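Long-range contacts in cysteine hydrolase (Staphylococcus aureus, PDB 6KUA), which probably hydrolyses nicotinamide to nicotinic acid and ammonia, as a nicotinamidase of the isochorismatase family with a bound zinc ion: residues H48-M53 with H100-T105; Y107-G112 with L139-S144; R4-V9 with N40-Y45. All blocks are in the same frame, centred on the assembly; numbering follows the deposited sequence.

Interaction 1. Residues H48-M53 with H100-T105; sequences HIFFLM and HFIDKT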
loop_
_atom_site.group_PDB
_atom_site.type_symbol
_atom_site.label_atom_id
_atom_site.label_comp_id
_atom_site.label_asym_id
_atom_site.label_seq_id
_atom_site.Cartn_x
_atom_site.Cartn_y
_atom_site.Cartn_z
ATOM N N HIS A 48 5.198 -3.056 -23.012
ATOM C CA HIS A 48 3.909 -2.646 -22.496
ATOM C C HIS A 48 3.845 -1.137 -22.327
ATOM O O HIS A 48 4.815 -0.504 -21.910
ATOM C CB HIS A 48 3.628 -3.365 -21.180
ATOM C CG HIS A 48 3.358 -4.817 -21.372
ATOM N ND1 HIS A 48 2.108 -5.298 -21.705
ATOM C CD2 HIS A 48 4.190 -5.892 -21.357
ATOM C CE1 HIS A 48 2.175 -6.611 -21.851
ATOM N NE2 HIS A 48 3.426 -6.994 -21.648
ATOM N N ILE A 49 2.692 -0.568 -22.670
ATOM C CA ILE A 49 2.453 0.867 -22.606
ATOM C C ILE A 49 1.188 1.093 -21.795
ATOM O O ILE A 49 0.136 0.524 -22.108
ATOM C CB ILE A 49 2.308 1.501 -24.003
ATOM C CG1 ILE A 49 3.513 1.153 -24.882
ATOM C CG2 ILE A 49 2.190 2.998 -23.872
ATOM C CD1 ILE A 49 3.162 0.874 -26.320
ATOM N N PHE A 50 1.288 1.937 -20.771
ATOM C CA PHE A 50 0.176 2.241 -19.878
ATOM C C PHE A 50 -0.158 3.716 -20.030
ATOM O O PHE A 50 0.709 4.574 -19.823
ATOM C CB PHE A 50 0.520 1.903 -18.425
ATOM C CG PHE A 50 0.831 0.448 -18.191
ATOM C CD1 PHE A 50 2.045 -0.094 -18.592
ATOM C CD2 PHE A 50 -0.091 -0.377 -17.547
ATOM C CE1 PHE A 50 2.341 -1.444 -18.383
ATOM C CE2 PHE A 50 0.191 -1.732 -17.320
ATOM C CZ PHE A 50 1.405 -2.268 -17.735
ATOM N N PHE A 51 -1.399 4.006 -20.428
ATOM C CA PHE A 51 -1.915 5.366 -20.449
ATOM C C PHE A 51 -2.675 5.601 -19.147
ATOM O O PHE A 51 -3.674 4.924 -18.877
ATOM C CB PHE A 51 -2.805 5.592 -21.675
ATOM C CG PHE A 51 -2.060 5.508 -22.987
ATOM C CD1 PHE A 51 -1.853 4.289 -23.603
ATOM C CD2 PHE A 51 -1.557 6.654 -23.590
ATOM C CE1 PHE A 51 -1.155 4.207 -24.819
ATOM C CE2 PHE A 51 -0.871 6.587 -24.783
ATOM C CZ PHE A 51 -0.668 5.361 -25.404
ATOM N N LEU A 52 -2.167 6.518 -18.324
ATOM C CA LEU A 52 -2.690 6.777 -16.987
ATOM C C LEU A 52 -3.398 8.123 -16.987
ATOM O O LEU A 52 -2.790 9.142 -17.325
ATOM C CB LEU A 52 -1.567 6.756 -15.956
ATOM C CG LEU A 52 -1.046 5.329 -15.825
ATOM C CD1 LEU A 52 0.466 5.281 -16.002
ATOM C CD2 LEU A 52 -1.478 4.761 -14.489
ATOM N N MET A 53 -4.675 8.128 -16.591
ATOM C CA MET A 53 -5.533 9.290 -16.804
ATOM C C MET A 53 -6.381 9.614 -15.583
ATOM O O MET A 53 -7.120 8.760 -15.089
ATOM C CB MET A 53 -6.446 9.062 -18.010
ATOM C CG MET A 53 -5.673 8.880 -19.308
ATOM S SD MET A 53 -5.024 10.451 -19.895
ATOM C CE MET A 53 -6.330 11.519 -19.318
ATOM N N HIS A 100 -2.475 -0.553 -22.294
ATOM C CA HIS A 100 -3.380 -0.511 -21.150
ATOM C C HIS A 100 -3.783 0.918 -20.840
ATOM O O HIS A 100 -3.000 1.862 -20.998
ATOM C CB HIS A 100 -2.754 -1.118 -19.897
ATOM C CG HIS A 100 -2.010 -2.385 -20.164
ATOM N ND1 HIS A 100 -2.527 -3.626 -19.863
ATOM C CD2 HIS A 100 -0.801 -2.605 -20.732
ATOM C CE1 HIS A 100 -1.658 -4.557 -20.217
ATOM N NE2 HIS A 100 -0.606 -3.964 -20.754
ATOM N N PHE A 101 -5.016 1.050 -20.367
ATOM C CA PHE A 101 -5.589 2.328 -19.993
ATOM C C PHE A 101 -6.092 2.200 -18.568
ATOM O O PHE A 101 -6.905 1.320 -18.276
ATOM C CB PHE A 101 -6.716 2.721 -20.945
ATOM C CG PHE A 101 -7.087 4.165 -20.869
ATOM C CD1 PHE A 101 -7.894 4.628 -19.841
ATOM C CD2 PHE A 101 -6.630 5.062 -21.826
ATOM C CE1 PHE A 101 -8.255 5.973 -19.769
ATOM C CE2 PHE A 101 -6.976 6.402 -21.764
ATOM C CZ PHE A 101 -7.801 6.858 -20.736
ATOM N N ILE A 102 -5.603 3.061 -17.687
ATOM C CA ILE A 102 -5.823 2.929 -16.255
ATOM C C ILE A 102 -6.338 4.270 -15.753
ATOM O O ILE A 102 -5.694 5.299 -15.985
ATOM C CB ILE A 102 -4.526 2.530 -15.528
ATOM C CG1 ILE A 102 -4.128 1.098 -15.909
ATOM C CG2 ILE A 102 -4.661 2.695 -14.017
ATOM C CD1 ILE A 102 -3.033 0.541 -15.062
ATOM N N ASP A 103 -7.511 4.264 -15.105
ATOM C CA ASP A 103 -8.028 5.447 -14.419
ATOM C C ASP A 103 -7.385 5.579 -13.047
ATOM O O ASP A 103 -7.234 4.592 -12.322
ATOM C CB ASP A 103 -9.547 5.370 -14.224
ATOM C CG ASP A 103 -10.310 5.233 -15.518
ATOM O OD1 ASP A 103 -10.015 5.964 -16.497
ATOM O OD2 ASP A 103 -11.238 4.399 -15.540
ATOM N N LYS A 104 -7.015 6.800 -12.687
ATOM C CA LYS A 104 -6.411 7.068 -11.390
ATOM C C LYS A 104 -7.166 8.205 -10.714
ATOM O O LYS A 104 -7.786 9.033 -11.384
ATOM C CB LYS A 104 -4.913 7.418 -11.510
ATOM C CG LYS A 104 -4.586 8.692 -12.284
ATOM C CD LYS A 104 -3.078 8.806 -12.455
ATOM C CE LYS A 104 -2.659 10.035 -13.242
ATOM N NZ LYS A 104 -2.669 11.277 -12.430
ATOM N N THR A 105 -7.143 8.211 -9.376
ATOM C CA THR A 105 -7.892 9.188 -8.597
ATOM C C THR A 105 -7.006 10.234 -7.927
ATOM O O THR A 105 -7.530 11.237 -7.433
ATOM C CB THR A 105 -8.766 8.484 -7.533
ATOM O OG1 THR A 105 -7.957 7.683 -6.649
ATOM C CG2 THR A 105 -9.833 7.586 -8.202
#
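The ring of His100 lies on that of Phe50 as an offset stack, centroids 4.4 Å apart and planes at 11°, the side chains pointing the same way. Phe50 CE2 lies over one imidazole face, displaced toward its rim, while at the imidazole edge, in its plane, His100 NE2 meets His48 ND1 at 3.2 Å in a hydrogen bond that either ring could donate. Further along this sheet face, Leu52 CD2 rests on Ile102 CG2 at 3.8 Å. On the other face Met53 CG reaches Phe101 CZ at 3.3 Å; Phe101 CG stands anti to the backbone N (chi1 -164°), and the ring beyond it lies with one face over Phe51 O.

A parallel ladder of five backbone bonds, from His100 N to Ile49 O (2.8 Å) through to Lys104 N to Met53 O (3.1 Å), sets the register. The Lys104 side chain runs past Met53 O, about 7 Å from the bound zinc ion; its NZ makes a salt bridge with Asp10 and hydrogen bonds to Arg106 O and Tyr107 O. Within this chain strand 99-104 is an outermost strand of the parallel sheet, beside 48-54; helix 115-121 packs on Phe50 and Ile102, helix 32-44 on Ile49 and Phe51.

Interaction 2. Residues Y107-G112 with L139-S144; sequences YDSFFG and LHTAIS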
loop_
_atom_site.group_PDB
_atom_site.type_symbol
_atom_site.label_atom_id
_atom_site.label_comp_id
_atom_site.label_asym_id
_atom_site.label_seq_id
_atom_site.Cartn_x
_atom_site.Cartn_y
_atom_site.Cartn_z
ATOM N N TYR A 107 -2.799 12.250 -8.131
ATOM C CA TYR A 107 -1.694 12.523 -9.049
ATOM C C TYR A 107 -0.862 11.267 -9.300
ATOM O O TYR A 107 -0.456 11.001 -10.438
ATOM C CB TYR A 107 -0.789 13.623 -8.494
ATOM C CG TYR A 107 -1.486 14.887 -8.011
ATOM C CD1 TYR A 107 -2.253 15.662 -8.869
ATOM C CD2 TYR A 107 -1.341 15.313 -6.694
ATOM C CE1 TYR A 107 -2.883 16.826 -8.417
ATOM C CE2 TYR A 107 -1.950 16.468 -6.232
ATOM C CZ TYR A 107 -2.713 17.222 -7.099
ATOM O OH TYR A 107 -3.317 18.366 -6.630
ATOM N N ASP A 108 -0.578 10.502 -8.238
ATOM C CA ASP A 108 0.298 9.335 -8.307
ATOM C C ASP A 108 -0.399 8.202 -9.052
ATOM O O ASP A 108 -1.426 7.693 -8.603
ATOM C CB ASP A 108 0.675 8.912 -6.885
ATOM C CG ASP A 108 1.462 7.596 -6.811
ATOM O OD1 ASP A 108 1.825 6.980 -7.849
ATOM O OD2 ASP A 108 1.730 7.175 -5.662
ATOM N N SER A 109 0.201 7.773 -10.162
ATOM C CA SER A 109 -0.384 6.741 -11.016
ATOM C C SER A 109 -0.504 5.386 -10.322
ATOM O O SER A 109 -1.265 4.529 -10.795
ATOM C CB SER A 109 0.467 6.591 -12.278
ATOM O OG SER A 109 0.438 7.775 -13.076
ATOM N N PHE A 110 0.232 5.163 -9.232
ATOM C CA PHE A 110 0.176 3.897 -8.510
ATOM C C PHE A 110 -0.855 3.890 -7.382
ATOM O O PHE A 110 -1.190 2.812 -6.879
ATOM C CB PHE A 110 1.542 3.555 -7.914
ATOM C CG PHE A 110 2.607 3.257 -8.940
ATOM C CD1 PHE A 110 3.293 4.287 -9.575
ATOM C CD2 PHE A 110 2.926 1.944 -9.263
ATOM C CE1 PHE A 110 4.300 4.007 -10.517
ATOM C CE2 PHE A 110 3.925 1.653 -10.212
ATOM C CZ PHE A 110 4.606 2.687 -10.836
ATOM N N PHE A 111 -1.353 5.053 -6.962
ATOM C CA PHE A 111 -2.229 5.099 -5.797
ATOM C C PHE A 111 -3.623 4.603 -6.146
ATOM O O PHE A 111 -4.254 5.102 -7.079
ATOM C CB PHE A 111 -2.303 6.509 -5.226
ATOM C CG PHE A 111 -3.072 6.570 -3.946
ATOM C CD1 PHE A 111 -2.490 6.158 -2.759
ATOM C CD2 PHE A 111 -4.401 6.969 -3.938
ATOM C CE1 PHE A 111 -3.207 6.182 -1.576
ATOM C CE2 PHE A 111 -5.125 6.991 -2.752
ATOM C CZ PHE A 111 -4.530 6.602 -1.582
ATOM N N GLY A 112 -4.099 3.607 -5.404
ATOM C CA GLY A 112 -5.427 3.063 -5.631
ATOM C C GLY A 112 -5.645 2.425 -6.991
ATOM O O GLY A 112 -6.793 2.251 -7.405
ATOM N N LEU A 139 6.066 13.534 -11.052
ATOM C CA LEU A 139 6.868 13.443 -9.832
ATOM C C LEU A 139 6.273 12.434 -8.855
ATOM O O LEU A 139 6.977 11.558 -8.340
ATOM C CB LEU A 139 6.968 14.829 -9.170
ATOM C CG LEU A 139 7.454 14.841 -7.711
ATOM C CD1 LEU A 139 8.945 14.599 -7.659
ATOM C CD2 LEU A 139 7.102 16.161 -6.977
ATOM N N HIS A 140 4.970 12.557 -8.576
ATOM C CA HIS A 140 4.323 11.634 -7.648
ATOM C C HIS A 140 4.394 10.199 -8.162
ATOM O O HIS A 140 4.611 9.263 -7.383
ATOM C CB HIS A 140 2.868 12.047 -7.411
ATOM C CG HIS A 140 2.712 13.305 -6.605
ATOM N ND1 HIS A 140 1.672 13.492 -5.719
ATOM C CD2 HIS A 140 3.445 14.448 -6.565
ATOM C CE1 HIS A 140 1.769 14.691 -5.167
ATOM N NE2 HIS A 140 2.837 15.289 -5.657
ATOM N N THR A 141 4.174 10.007 -9.465
ATOM C CA THR A 141 4.316 8.679 -10.048
ATOM C C THR A 141 5.748 8.178 -9.914
ATOM O O THR A 141 5.969 7.027 -9.534
ATOM C CB THR A 141 3.881 8.707 -11.517
ATOM O OG1 THR A 141 2.493 9.053 -11.590
ATOM C CG2 THR A 141 4.108 7.344 -12.202
ATOM N N ALA A 142 6.736 9.046 -10.191
ATOM C CA ALA A 142 8.140 8.634 -10.111
ATOM C C ALA A 142 8.533 8.229 -8.693
ATOM O O ALA A 142 9.283 7.265 -8.501
ATOM C CB ALA A 142 9.052 9.762 -10.608
ATOM N N ILE A 143 8.017 8.940 -7.685
ATOM C CA ILE A 143 8.349 8.636 -6.294
ATOM C C ILE A 143 7.811 7.268 -5.892
ATOM O O ILE A 143 8.510 6.483 -5.241
ATOM C CB ILE A 143 7.817 9.739 -5.361
ATOM C CG1 ILE A 143 8.631 11.014 -5.557
ATOM C CG2 ILE A 143 7.867 9.260 -3.900
ATOM C CD1 ILE A 143 7.956 12.233 -5.041
ATOM N N SER A 144 6.577 6.947 -6.289
ATOM C CA SER A 144 6.050 5.617 -6.005
ATOM C C SER A 144 6.816 4.532 -6.757
ATOM O O SER A 144 7.062 3.454 -6.206
ATOM C CB SER A 144 4.567 5.547 -6.356
ATOM O OG SER A 144 3.812 5.984 -5.239
HETATM O O HOH W 1 -0.676 11.757 -5.497
HETATM O O HOH W 2 3.251 9.216 -4.537
#
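The loop between strand 99-104 and helix 115-121 docks on helix 137-147 through Tyr107 to Phe110, partly by polar bonds; a type I beta turn spans Asp108 to Phe111. Asp108 is central. Its CG, anti to the backbone N (chi1 173°), comes to lie 3.6 Å from His140 O, and its carboxylate is divided between two tasks: OD1 accepts from Phe110 N at 2.8 Å, the N-H coming from well above the carboxylate plane and closing an Asx turn, whereas OD2 accepts from Ser144 OG. That last separation refines to 2.4 Å, so its exact length is doubtful. A water donates to Asp108 OD2 and to His140 O.

One residue on, Thr141 OG1 accepts two bonds from Ser109, from N at 3.0 Å and from OG at 2.8 Å, and is also bonded to Cys137 O. Phe110 crosses Thr141 at about a right angle, CE1 touching CG2 at 3.7 Å. Tyr107 and His140 form an offset edge-to-face pair, planes at 87°, the tyrosine giving the edge. Another water joins Asp108 N to His140 ND1.

His140 NE2 bonds to His173 of the second subunit and Tyr107 OH to Ser177 O there, linking the loop and the helix to the subunit interface. With Phe110 N donating to OD1 and a water to OD2, the surroundings of the buried Asp108 would favour its ionised form.

Interaction 3. Residues R4-V9 with N40-Y45; sequences RALLVV and NDFNYY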
loop_
_atom_site.group_PDB
_atom_site.type_symbol
_atom_site.label_atom_id
_atom_site.label_comp_id
_atom_site.label_asym_id
_atom_site.label_seq_id
_atom_site.Cartn_x
_atom_site.Cartn_y
_atom_site.Cartn_z
ATOM N N ARG A 4 10.645 -3.684 -19.578
ATOM C CA ARG A 4 10.427 -2.247 -19.504
ATOM C C ARG A 4 8.987 -1.909 -19.880
ATOM O O ARG A 4 8.330 -2.631 -20.632
ATOM C CB ARG A 4 11.406 -1.472 -20.409
ATOM C CG ARG A 4 11.358 -1.851 -21.887
ATOM C CD ARG A 4 12.178 -0.889 -22.775
ATOM N NE ARG A 4 11.753 -0.952 -24.180
ATOM C CZ ARG A 4 12.043 -0.047 -25.120
ATOM N NH1 ARG A 4 12.770 1.021 -24.841
ATOM N NH2 ARG A 4 11.584 -0.205 -26.354
ATOM N N ALA A 5 8.493 -0.805 -19.329
ATOM C CA ALA A 5 7.157 -0.332 -19.651
ATOM C C ALA A 5 7.202 1.178 -19.765
ATOM O O ALA A 5 8.028 1.845 -19.131
ATOM C CB ALA A 5 6.109 -0.770 -18.603
ATOM N N LEU A 6 6.336 1.702 -20.619
ATOM C CA LEU A 6 6.197 3.131 -20.809
ATOM C C LEU A 6 4.952 3.594 -20.067
ATOM O O LEU A 6 3.873 3.015 -20.239
ATOM C CB LEU A 6 6.096 3.460 -22.303
ATOM C CG LEU A 6 5.873 4.927 -22.660
ATOM C CD1 LEU A 6 7.090 5.755 -22.305
ATOM C CD2 LEU A 6 5.567 5.053 -24.139
ATOM N N LEU A 7 5.096 4.613 -19.234
ATOM C CA LEU A 7 3.965 5.201 -18.522
ATOM C C LEU A 7 3.705 6.581 -19.105
ATOM O O LEU A 7 4.562 7.468 -19.004
ATOM C CB LEU A 7 4.240 5.297 -17.017
ATOM C CG LEU A 7 4.715 4.032 -16.300
ATOM C CD1 LEU A 7 4.813 4.229 -14.775
ATOM C CD2 LEU A 7 3.819 2.840 -16.629
ATOM N N VAL A 8 2.530 6.759 -19.708
ATOM C CA VAL A 8 2.126 8.032 -20.308
ATOM C C VAL A 8 1.121 8.683 -19.369
ATOM O O VAL A 8 -0.035 8.256 -19.285
ATOM C CB VAL A 8 1.537 7.845 -21.709
ATOM C CG1 VAL A 8 1.167 9.206 -22.316
ATOM C CG2 VAL A 8 2.536 7.096 -22.580
ATOM N N VAL A 9 1.564 9.722 -18.667
ATOM C CA VAL A 9 0.807 10.308 -17.563
ATOM C C VAL A 9 0.034 11.531 -18.052
ATOM O O VAL A 9 0.626 12.510 -18.528
ATOM C CB VAL A 9 1.735 10.671 -16.392
ATOM C CG1 VAL A 9 0.928 11.201 -15.220
ATOM C CG2 VAL A 9 2.542 9.443 -15.968
ATOM N N ASN A 40 5.805 4.325 -30.223
ATOM C CA ASN A 40 6.177 3.474 -31.347
ATOM C C ASN A 40 7.377 2.609 -31.007
ATOM O O ASN A 40 7.437 1.440 -31.402
ATOM C CB ASN A 40 6.461 4.326 -32.582
ATOM C CG ASN A 40 5.190 4.799 -33.254
ATOM O OD1 ASN A 40 4.254 4.029 -33.420
ATOM N ND2 ASN A 40 5.145 6.068 -33.631
ATOM N N ASP A 41 8.344 3.162 -30.270
ATOM C CA ASP A 41 9.504 2.373 -29.862
ATOM C C ASP A 41 9.081 1.154 -29.050
ATOM O O ASP A 41 9.427 0.016 -29.379
ATOM C CB ASP A 41 10.467 3.242 -29.052
ATOM C CG ASP A 41 11.808 2.561 -28.818
ATOM O OD1 ASP A 41 12.683 2.654 -29.700
ATOM O OD2 ASP A 41 12.000 1.935 -27.750
ATOM N N PHE A 42 8.338 1.381 -27.967
ATOM C CA PHE A 42 7.868 0.275 -27.139
ATOM C C PHE A 42 6.997 -0.687 -27.934
ATOM O O PHE A 42 7.124 -1.905 -27.793
ATOM C CB PHE A 42 7.100 0.820 -25.929
ATOM C CG PHE A 42 7.998 1.270 -24.802
ATOM C CD1 PHE A 42 8.752 2.439 -24.921
ATOM C CD2 PHE A 42 8.115 0.512 -23.642
ATOM C CE1 PHE A 42 9.589 2.851 -23.895
ATOM C CE2 PHE A 42 8.955 0.924 -22.605
ATOM C CZ PHE A 42 9.691 2.094 -22.737
ATOM N N ASN A 43 6.090 -0.156 -28.762
ATOM C CA ASN A 43 5.188 -1.008 -29.528
ATOM C C ASN A 43 5.961 -1.908 -30.481
ATOM O O ASN A 43 5.656 -3.101 -30.605
ATOM C CB ASN A 43 4.187 -0.141 -30.292
ATOM C CG ASN A 43 3.065 -0.945 -30.901
ATOM O OD1 ASN A 43 2.202 -1.472 -30.192
ATOM N ND2 ASN A 43 3.058 -1.031 -32.227
ATOM N N TYR A 44 6.995 -1.359 -31.127
ATOM C CA TYR A 44 7.858 -2.149 -32.001
ATOM C C TYR A 44 8.278 -3.455 -31.344
ATOM O O TYR A 44 8.198 -4.526 -31.957
ATOM C CB TYR A 44 9.092 -1.333 -32.391
ATOM C CG TYR A 44 10.057 -2.093 -33.265
ATOM C CD1 TYR A 44 9.859 -2.191 -34.642
ATOM C CD2 TYR A 44 11.168 -2.717 -32.723
ATOM C CE1 TYR A 44 10.739 -2.894 -35.450
ATOM C CE2 TYR A 44 12.065 -3.414 -33.526
ATOM C CZ TYR A 44 11.841 -3.498 -34.892
ATOM O OH TYR A 44 12.723 -4.204 -35.680
ATOM N N TYR A 45 8.727 -3.388 -30.093
ATOM C CA TYR A 45 9.179 -4.576 -29.376
ATOM C C TYR A 45 8.050 -5.277 -28.648
ATOM O O TYR A 45 8.308 -6.242 -27.923
ATOM C CB TYR A 45 10.273 -4.211 -28.367
ATOM C CG TYR A 45 11.546 -3.736 -29.008
ATOM C CD1 TYR A 45 12.499 -4.646 -29.454
ATOM C CD2 TYR A 45 11.806 -2.383 -29.169
ATOM C CE1 TYR A 45 13.661 -4.216 -30.044
ATOM C CE2 TYR A 45 12.987 -1.945 -29.764
ATOM C CZ TYR A 45 13.899 -2.867 -30.197
ATOM O OH TYR A 45 15.075 -2.452 -30.779
#
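Arg4 opens strand 4-9 by laying its guanidinium flat on the ring of Phe42, a cation-pi stack with CZ 3.9 Å from the ring centroid and only 7° off the normal. CG lies between the backbone N and the carbonyl carbon (chi1 58°), and from there the chain is extended as far as NE, its CD passing Phe42 CE2 at 3.7 Å. The charged end then meets Asp41 at the guanidinium edge: NH2 forms a salt bridge with OD2 at 2.6 Å, close to the guanidinium plane, while NH1 makes a weak bond to the same oxygen. OD2 receives NH2 on its anti side, somewhat out of the carboxylate plane, and the two planar groups are steeply inclined to each other. NE pairs with Asp47, so two carboxylates hold the guanidinium and fix its rotation against the ring. NH2 also passes Tyr45 CD2 at 3.6 Å.

At Ala5 the contact is with the backbone, whose C lies 3.3 Å from Phe42 CE2. The connection around it is a right-handed beta-alpha-beta crossover: strand 4-9 leads through helix 32-44 into the neighbouring parallel strand 48-54, as in the alpha/beta fold of the isochorismatase family. Helix and strand segments run roughly antiparallel, at 146°, with 9.1 Å between the segment axes at closest approach.

Leu6 takes the ring face opposite Arg4. Its CB sits 3.6 Å from the Phe42 centroid, almost exactly on the normal, as a CH-pi contact, sandwiching the ring between a cation and an aliphatic carbon. Leu6 also touches Arg38 and Ile39 of the same helix.

Along the chain the contacts come one after another, interaction 3 closing before interaction 1 opens and interaction 1 before interaction 2. Interactions 1 and 3 share the parallel sheet, in which strand 48-54 lies between 99-104 and 4-9; their centres are 12 Å apart, and Phe50 N and O probably bond to Leu6 O and Val8 N. Interaction 2 lies about 12 Å from interaction 1 and 18 Å from interaction 3, centre to centre, yet Ser109 packs on Leu52, Lys104 and Val9. The sheet thus joins helix 32-44 on one side to the turn and helix 137-147, which reaches the second subunit, within one isochorismatase-type domain.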